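Local coordinates for protein transcriptional regulator (Rhodococcus sp., PDB 2O0Y) that probably binds DNA and regulates transcription, as expected for a member of the IclR family of helix-turn-helix regulators, at residues 106-118 against 220-232. Residues are numbered along the deposited sequence; the frame is centred on the assembly and turned at random.
Sequences LSADTGETVNLYI and VAALTLGGPTGRF
Asn-115 and Tyr-117 pair with Thr-224 and Ala-222 at the centre of the antiparallel sheet of a GAF-like IclR C-terminal domain, strands 113-118 and 220-228 running at 156° to each other. The register rests on four backbone bonds, among them Asn-115 N to Thr-224 O at 2.8 Å. Where the pairing ends, the bond from Gly-226 N to Thr-113 O is weak, and a water also bridges the strands there, accepting from Thr-113 N and donating to Gly-226 O and Glu-112 OE1.

Leu-225 can be followed outward on the face turned to helices 97-110 and 237-254. Its CB lies 4.4 Å from Glu-112 CB; beyond CG, CD1 meets Thr-110 CG2 tip to tip, while CD2 lies 3.6 Å from Val-114 CG2, the two side chains pointing the same way, and also touches Leu-106 CD2. Helix 97-110 is thereby packed onto the strand pair. On the other face, Thr-224 CB sits in the plane of the Tyr-117 ring, at its CD2 edge, while Thr-224 OG1 bonds to Ser-209 OG.

Past the strand end, Arg-231 grips Glu-112 side-on, with carboxylate and guanidinium planes 19° apart. The bend of Glu-112 at chi2 (-59°) goes with its carboxylate lying beside Arg-231 of the 3-10 segment 229-231. Tyr-240 OH also bonds OE2, and Val-136 O takes Arg-231 NH2, so both partners of this salt bridge are held from outside. Arg-231 NH2 reaches Glu-112 OE1 at 3.0 Å, on the syn side but tilted out of the carboxylate plane, whereas Arg-231 NE meets Glu-112 OE2 at 2.8 Å from above that plane.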
ATOM      1  N   LEU B 106      -2.333  10.888 -28.587  1.00 27.54           N
ATOM      2  CA  LEU B 106      -0.987  11.491 -28.490  1.00 28.08           C
ATOM      3  C   LEU B 106       0.029  10.563 -29.133  1.00 29.12           C
ATOM      4  O   LEU B 106       0.918  11.019 -29.865  1.00 28.22           O
ATOM      5  CB  LEU B 106      -0.601  11.693 -26.988  1.00 27.59           C
ATOM      6  CG  LEU B 106       0.770  12.340 -26.793  1.00 27.33           C
ATOM      7  CD1 LEU B 106       0.863  13.667 -27.650  1.00 22.92           C
ATOM      8  CD2 LEU B 106       1.045  12.562 -25.293  1.00 26.34           C
ATOM      9  N   SER B 107      -0.058   9.272 -28.832  1.00 28.79           N
ATOM     10  CA  SER B 107       0.863   8.311 -29.478  1.00 30.51           C
ATOM     11  C   SER B 107       0.718   8.331 -31.004  1.00 30.88           C
ATOM     12  O   SER B 107       1.711   8.398 -31.742  1.00 31.10           O
ATOM     13  CB  SER B 107       0.657   6.906 -28.936  1.00 31.21           C
ATOM     14  OG  SER B 107       1.645   6.090 -29.483  1.00 32.99           O
ATOM     15  N   ALA B 108      -0.518   8.333 -31.492  1.00 31.07           N
ATOM     16  CA  ALA B 108      -0.779   8.421 -32.938  1.00 30.79           C
ATOM     17  C   ALA B 108      -0.256   9.728 -33.515  1.00 32.12           C
ATOM     18  O   ALA B 108       0.291   9.756 -34.628  1.00 30.88           O
ATOM     19  CB  ALA B 108      -2.264   8.323 -33.218  1.00 30.73           C
ATOM     20  N   ASP B 109      -0.441  10.820 -32.773  1.00 32.23           N
ATOM     21  CA  ASP B 109      -0.113  12.166 -33.276  1.00 32.81           C
ATOM     22  C   ASP B 109       1.413  12.370 -33.288  1.00 32.65           C
ATOM     23  O   ASP B 109       1.937  13.079 -34.136  1.00 32.78           O
ATOM     24  CB  ASP B 109      -0.774  13.213 -32.357  1.00 32.82           C
ATOM     25  CG  ASP B 109      -2.275  13.412 -32.641  1.00 34.44           C
ATOM     26  OD1 ASP B 109      -2.805  12.819 -33.609  1.00 35.19           O
ATOM     27  OD2 ASP B 109      -2.933  14.193 -31.898  1.00 30.71           O
ATOM     28  N   THR B 110       2.141  11.748 -32.353  1.00 30.64           N
ATOM     29  CA  THR B 110       3.599  11.991 -32.305  1.00 29.27           C
ATOM     30  C   THR B 110       4.412  10.852 -32.935  1.00 28.95           C
ATOM     31  O   THR B 110       5.555  11.055 -33.337  1.00 27.82           O
ATOM     32  CB  THR B 110       4.115  12.156 -30.849  1.00 28.05           C
ATOM     33  OG1 THR B 110       3.746  10.981 -30.117  1.00 28.13           O
ATOM     34  CG2 THR B 110       3.525  13.400 -30.150  1.00 28.22           C
ATOM     35  N   GLY B 111       3.849   9.638 -32.969  1.00 28.51           N
ATOM     36  CA  GLY B 111       4.577   8.475 -33.481  1.00 27.67           C
ATOM     37  C   GLY B 111       5.453   7.829 -32.422  1.00 27.97           C
ATOM     38  O   GLY B 111       6.228   6.893 -32.707  1.00 26.40           O
ATOM     39  N   GLU B 112       5.310   8.313 -31.174  1.00 27.65           N
ATOM     40  CA  GLU B 112       6.105   7.844 -30.043  1.00 26.15           C
ATOM     41  C   GLU B 112       5.264   7.138 -28.981  1.00 26.65           C
ATOM     42  O   GLU B 112       4.047   7.395 -28.878  1.00 26.44           O
ATOM     43  CB  GLU B 112       6.859   9.013 -29.396  1.00 26.67           C
ATOM     44  CG  GLU B 112       7.711   9.839 -30.336  1.00 26.07           C
ATOM     45  CD  GLU B 112       8.781   9.084 -31.068  1.00 28.76           C
ATOM     46  OE1 GLU B 112       9.027   7.914 -30.735  1.00 28.47           O
ATOM     47  OE2 GLU B 112       9.441   9.703 -31.941  1.00 24.77           O
ATOM     48  N   THR B 113       5.916   6.247 -28.228  1.00 24.88           N
ATOM     49  CA  THR B 113       5.304   5.578 -27.089  1.00 26.75           C
ATOM     50  C   THR B 113       5.029   6.617 -26.017  1.00 27.27           C
ATOM     51  O   THR B 113       5.905   7.443 -25.740  1.00 28.27           O
ATOM     52  CB  THR B 113       6.218   4.488 -26.540  1.00 26.39           C
ATOM     53  OG1 THR B 113       6.276   3.423 -27.524  1.00 25.74           O
ATOM     54  CG2 THR B 113       5.630   3.913 -25.171  1.00 26.83           C
ATOM     55  N   VAL B 114       3.817   6.577 -25.442  1.00 26.88           N
ATOM     56  CA  VAL B 114       3.396   7.502 -24.410  1.00 25.33           C
ATOM     57  C   VAL B 114       3.358   6.717 -23.114  1.00 26.47           C
ATOM     58  O   VAL B 114       2.616   5.755 -23.018  1.00 27.02           O
ATOM     59  CB  VAL B 114       2.013   8.054 -24.706  1.00 24.88           C
ATOM     60  CG1 VAL B 114       1.569   8.928 -23.563  1.00 22.77           C
ATOM     61  CG2 VAL B 114       2.055   8.872 -26.020  1.00 24.84           C
ATOM     62  N   ASN B 115       4.135   7.150 -22.106  1.00 27.04           N
ATOM     63  CA  ASN B 115       4.215   6.461 -20.788  1.00 29.00           C
ATOM     64  C   ASN B 115       3.628   7.365 -19.720  1.00 29.50           C
ATOM     65  O   ASN B 115       3.944   8.557 -19.701  1.00 29.49           O
ATOM     66  CB  ASN B 115       5.697   6.243 -20.438  1.00 28.84           C
ATOM     67  CG  ASN B 115       6.346   5.181 -21.328  1.00 33.70           C
ATOM     68  OD1 ASN B 115       5.775   4.116 -21.539  1.00 36.89           O
ATOM     69  ND2 ASN B 115       7.493   5.494 -21.893  1.00 36.91           N
ATOM     70  N   LEU B 116       2.825   6.822 -18.809  1.00 29.17           N
ATOM     71  CA  LEU B 116       2.353   7.620 -17.683  1.00 28.67           C
ATOM     72  C   LEU B 116       3.139   7.098 -16.506  1.00 27.92           C
ATOM     73  O   LEU B 116       2.982   5.928 -16.132  1.00 26.75           O
ATOM     74  CB  LEU B 116       0.852   7.439 -17.409  1.00 29.00           C
ATOM     75  CG  LEU B 116       0.189   8.436 -16.428  1.00 29.95           C
ATOM     76  CD1 LEU B 116      -1.292   8.495 -16.699  1.00 36.07           C
ATOM     77  CD2 LEU B 116       0.292   7.933 -15.009  1.00 31.82           C
ATOM     78  N   TYR B 117       3.980   7.943 -15.915  1.00 27.15           N
ATOM     79  CA  TYR B 117       4.828   7.486 -14.811  1.00 27.93           C
ATOM     80  C   TYR B 117       4.388   8.073 -13.510  1.00 27.88           C
ATOM     81  O   TYR B 117       3.919   9.202 -13.504  1.00 26.87           O
ATOM     82  CB  TYR B 117       6.202   8.076 -15.011  1.00 28.41           C
ATOM     83  CG  TYR B 117       7.142   7.429 -15.955  1.00 28.26           C
ATOM     84  CD1 TYR B 117       7.954   6.385 -15.514  1.00 29.97           C
ATOM     85  CD2 TYR B 117       7.300   7.905 -17.279  1.00 28.22           C
ATOM     86  CE1 TYR B 117       8.886   5.801 -16.375  1.00 32.36           C
ATOM     87  CE2 TYR B 117       8.248   7.342 -18.127  1.00 28.83           C
ATOM     88  CZ  TYR B 117       9.045   6.304 -17.651  1.00 33.57           C
ATOM     89  OH  TYR B 117      10.006   5.705 -18.426  1.00 35.74           O
ATOM     90  N   ILE B 118       4.565   7.326 -12.405  1.00 27.69           N
ATOM     91  CA  ILE B 118       4.508   7.908 -11.078  1.00 27.07           C
ATOM     92  C   ILE B 118       5.811   7.634 -10.325  1.00 28.36           C
ATOM     93  O   ILE B 118       6.649   6.846 -10.787  1.00 28.52           O
ATOM     94  CB  ILE B 118       3.300   7.282 -10.293  1.00 28.00           C
ATOM     95  CG1 ILE B 118       3.444   5.756 -10.259  1.00 27.46           C
ATOM     96  CG2 ILE B 118       1.975   7.694 -10.947  1.00 25.62           C
ATOM     97  CD1 ILE B 118       2.552   5.012  -9.216  1.00 30.85           C
ATOM     98  N   VAL B 220       1.438  14.729  -9.680  1.00 27.24           N
ATOM     99  CA  VAL B 220       1.168  13.360  -9.232  1.00 25.80           C
ATOM    100  C   VAL B 220       1.674  12.336 -10.244  1.00 26.19           C
ATOM    101  O   VAL B 220       1.776  11.171  -9.948  1.00 26.08           O
ATOM    102  CB  VAL B 220      -0.331  13.110  -8.981  1.00 26.14           C
ATOM    103  CG1 VAL B 220      -0.819  13.969  -7.736  1.00 26.00           C
ATOM    104  CG2 VAL B 220      -1.174  13.377 -10.223  1.00 26.43           C
ATOM    105  N   ALA B 221       1.989  12.777 -11.447  1.00 25.28           N
ATOM    106  CA  ALA B 221       2.455  11.837 -12.476  1.00 25.64           C
ATOM    107  C   ALA B 221       3.144  12.645 -13.542  1.00 26.46           C
ATOM    108  O   ALA B 221       3.099  13.872 -13.513  1.00 25.41           O
ATOM    109  CB  ALA B 221       1.267  11.050 -13.080  1.00 26.39           C
ATOM    110  N   ALA B 222       3.798  11.965 -14.480  1.00 26.77           N
ATOM    111  CA  ALA B 222       4.522  12.654 -15.552  1.00 27.10           C
ATOM    112  C   ALA B 222       4.100  12.016 -16.869  1.00 27.58           C
ATOM    113  O   ALA B 222       4.281  10.809 -17.072  1.00 29.68           O
ATOM    114  CB  ALA B 222       5.987  12.505 -15.330  1.00 25.68           C
ATOM    115  N   LEU B 223       3.459  12.784 -17.738  1.00 27.19           N
ATOM    116  CA  LEU B 223       3.062  12.272 -19.025  1.00 26.52           C
ATOM    117  C   LEU B 223       4.285  12.357 -19.953  1.00 27.37           C
ATOM    118  O   LEU B 223       4.786  13.459 -20.234  1.00 27.16           O
ATOM    119  CB  LEU B 223       1.930  13.111 -19.594  1.00 26.34           C
ATOM    120  CG  LEU B 223       1.379  12.668 -20.960  1.00 28.55           C
ATOM    121  CD1 LEU B 223       0.584  11.328 -20.792  1.00 25.19           C
ATOM    122  CD2 LEU B 223       0.438  13.699 -21.537  1.00 25.56           C
ATOM    123  N   THR B 224       4.745  11.217 -20.473  1.00 27.55           N
ATOM    124  CA  THR B 224       6.050  11.192 -21.075  1.00 27.66           C
ATOM    125  C   THR B 224       6.103  10.531 -22.474  1.00 29.19           C
ATOM    126  O   THR B 224       5.613   9.427 -22.637  1.00 28.15           O
ATOM    127  CB  THR B 224       7.005  10.468 -20.124  1.00 27.60           C
ATOM    128  OG1 THR B 224       6.940  11.122 -18.836  1.00 28.08           O
ATOM    129  CG2 THR B 224       8.455  10.531 -20.621  1.00 26.32           C
ATOM    130  N   LEU B 225       6.793  11.178 -23.433  1.00 29.94           N
ATOM    131  CA  LEU B 225       7.156  10.539 -24.726  1.00 29.86           C
ATOM    132  C   LEU B 225       8.586  10.050 -24.628  1.00 30.28           C
ATOM    133  O   LEU B 225       9.420  10.766 -24.133  1.00 30.52           O
ATOM    134  CB  LEU B 225       7.116  11.578 -25.848  1.00 30.45           C
ATOM    135  CG  LEU B 225       5.845  12.353 -26.154  1.00 30.13           C
ATOM    136  CD1 LEU B 225       6.108  13.172 -27.401  1.00 28.24           C
ATOM    137  CD2 LEU B 225       4.662  11.397 -26.397  1.00 29.79           C
ATOM    138  N   GLY B 226       8.886   8.825 -25.053  1.00 30.41           N
ATOM    139  CA  GLY B 226      10.287   8.397 -25.155  1.00 30.29           C
ATOM    140  C   GLY B 226      10.443   7.710 -26.470  1.00 30.04           C
ATOM    141  O   GLY B 226       9.521   7.008 -26.923  1.00 31.41           O
ATOM    142  N   GLY B 227      11.594   7.907 -27.100  1.00 29.91           N
ATOM    143  CA  GLY B 227      11.852   7.264 -28.364  1.00 28.40           C
ATOM    144  C   GLY B 227      13.245   7.547 -28.837  1.00 28.43           C
ATOM    145  O   GLY B 227      14.060   8.077 -28.091  1.00 27.09           O
ATOM    146  N   PRO B 228      13.533   7.194 -30.097  1.00 27.13           N
ATOM    147  CA  PRO B 228      14.845   7.442 -30.668  1.00 27.17           C
ATOM    148  C   PRO B 228      15.161   8.928 -30.804  1.00 27.53           C
ATOM    149  O   PRO B 228      14.313   9.707 -31.235  1.00 27.83           O
ATOM    150  CB  PRO B 228      14.763   6.757 -32.038  1.00 26.48           C
ATOM    151  CG  PRO B 228      13.313   6.633 -32.327  1.00 26.03           C
ATOM    152  CD  PRO B 228      12.643   6.485 -31.027  1.00 26.93           C
ATOM    153  N   THR B 229      16.381   9.318 -30.427  1.00 27.85           N
ATOM    154  CA  THR B 229      16.816  10.736 -30.486  1.00 27.67           C
ATOM    155  C   THR B 229      16.632  11.323 -31.888  1.00 27.27           C
ATOM    156  O   THR B 229      16.255  12.488 -32.048  1.00 26.99           O
ATOM    157  CB  THR B 229      18.266  10.821 -30.036  1.00 27.90           C
ATOM    158  OG1 THR B 229      18.279  10.486 -28.652  1.00 29.72           O
ATOM    159  CG2 THR B 229      18.892  12.227 -30.275  1.00 26.85           C
ATOM    160  N   GLY B 230      16.804  10.486 -32.898  1.00 26.31           N
ATOM    161  CA  GLY B 230      16.714  10.925 -34.281  1.00 26.07           C
ATOM    162  C   GLY B 230      15.312  11.373 -34.698  1.00 27.33           C
ATOM    163  O   GLY B 230      15.161  11.937 -35.770  1.00 25.61           O
ATOM    164  N   ARG B 231      14.283  11.102 -33.870  1.00 27.18           N
ATOM    165  CA  ARG B 231      12.930  11.587 -34.147  1.00 27.99           C
ATOM    166  C   ARG B 231      12.577  12.825 -33.320  1.00 29.84           C
ATOM    167  O   ARG B 231      11.595  13.507 -33.620  1.00 30.09           O
ATOM    168  CB  ARG B 231      11.898  10.474 -33.864  1.00 28.34           C
ATOM    169  CG  ARG B 231      11.868   9.423 -35.001  1.00 26.45           C
ATOM    170  CD  ARG B 231      10.482   8.735 -35.127  1.00 24.20           C
ATOM    171  NE  ARG B 231      10.112   7.932 -33.974  1.00 29.25           N
ATOM    172  CZ  ARG B 231      10.347   6.621 -33.875  1.00 31.63           C
ATOM    173  NH1 ARG B 231      11.000   6.009 -34.845  1.00 31.57           N
ATOM    174  NH2 ARG B 231       9.961   5.943 -32.806  1.00 29.47           N
ATOM    175  N   PHE B 232      13.376  13.093 -32.294  1.00 30.90           N
ATOM    176  CA  PHE B 232      13.221  14.277 -31.442  1.00 33.04           C
ATOM    177  C   PHE B 232      14.111  15.356 -31.998  1.00 34.40           C
ATOM    178  O   PHE B 232      15.041  15.835 -31.328  1.00 36.29           O
ATOM    179  CB  PHE B 232      13.594  13.977 -29.993  1.00 32.56           C
ATOM    180  CG  PHE B 232      12.589  13.127 -29.247  1.00 32.91           C
ATOM    181  CD1 PHE B 232      12.431  11.778 -29.542  1.00 31.69           C
ATOM    182  CD2 PHE B 232      11.806  13.681 -28.213  1.00 31.17           C
ATOM    183  CE1 PHE B 232      11.506  11.011 -28.831  1.00 29.45           C
ATOM    184  CE2 PHE B 232      10.893  12.909 -27.518  1.00 30.76           C
ATOM    185  CZ  PHE B 232      10.760  11.581 -27.832  1.00 32.38           C
TER
HETATM  186  O   HOH W   1       8.803   5.652 -29.040  1.00 21.60           O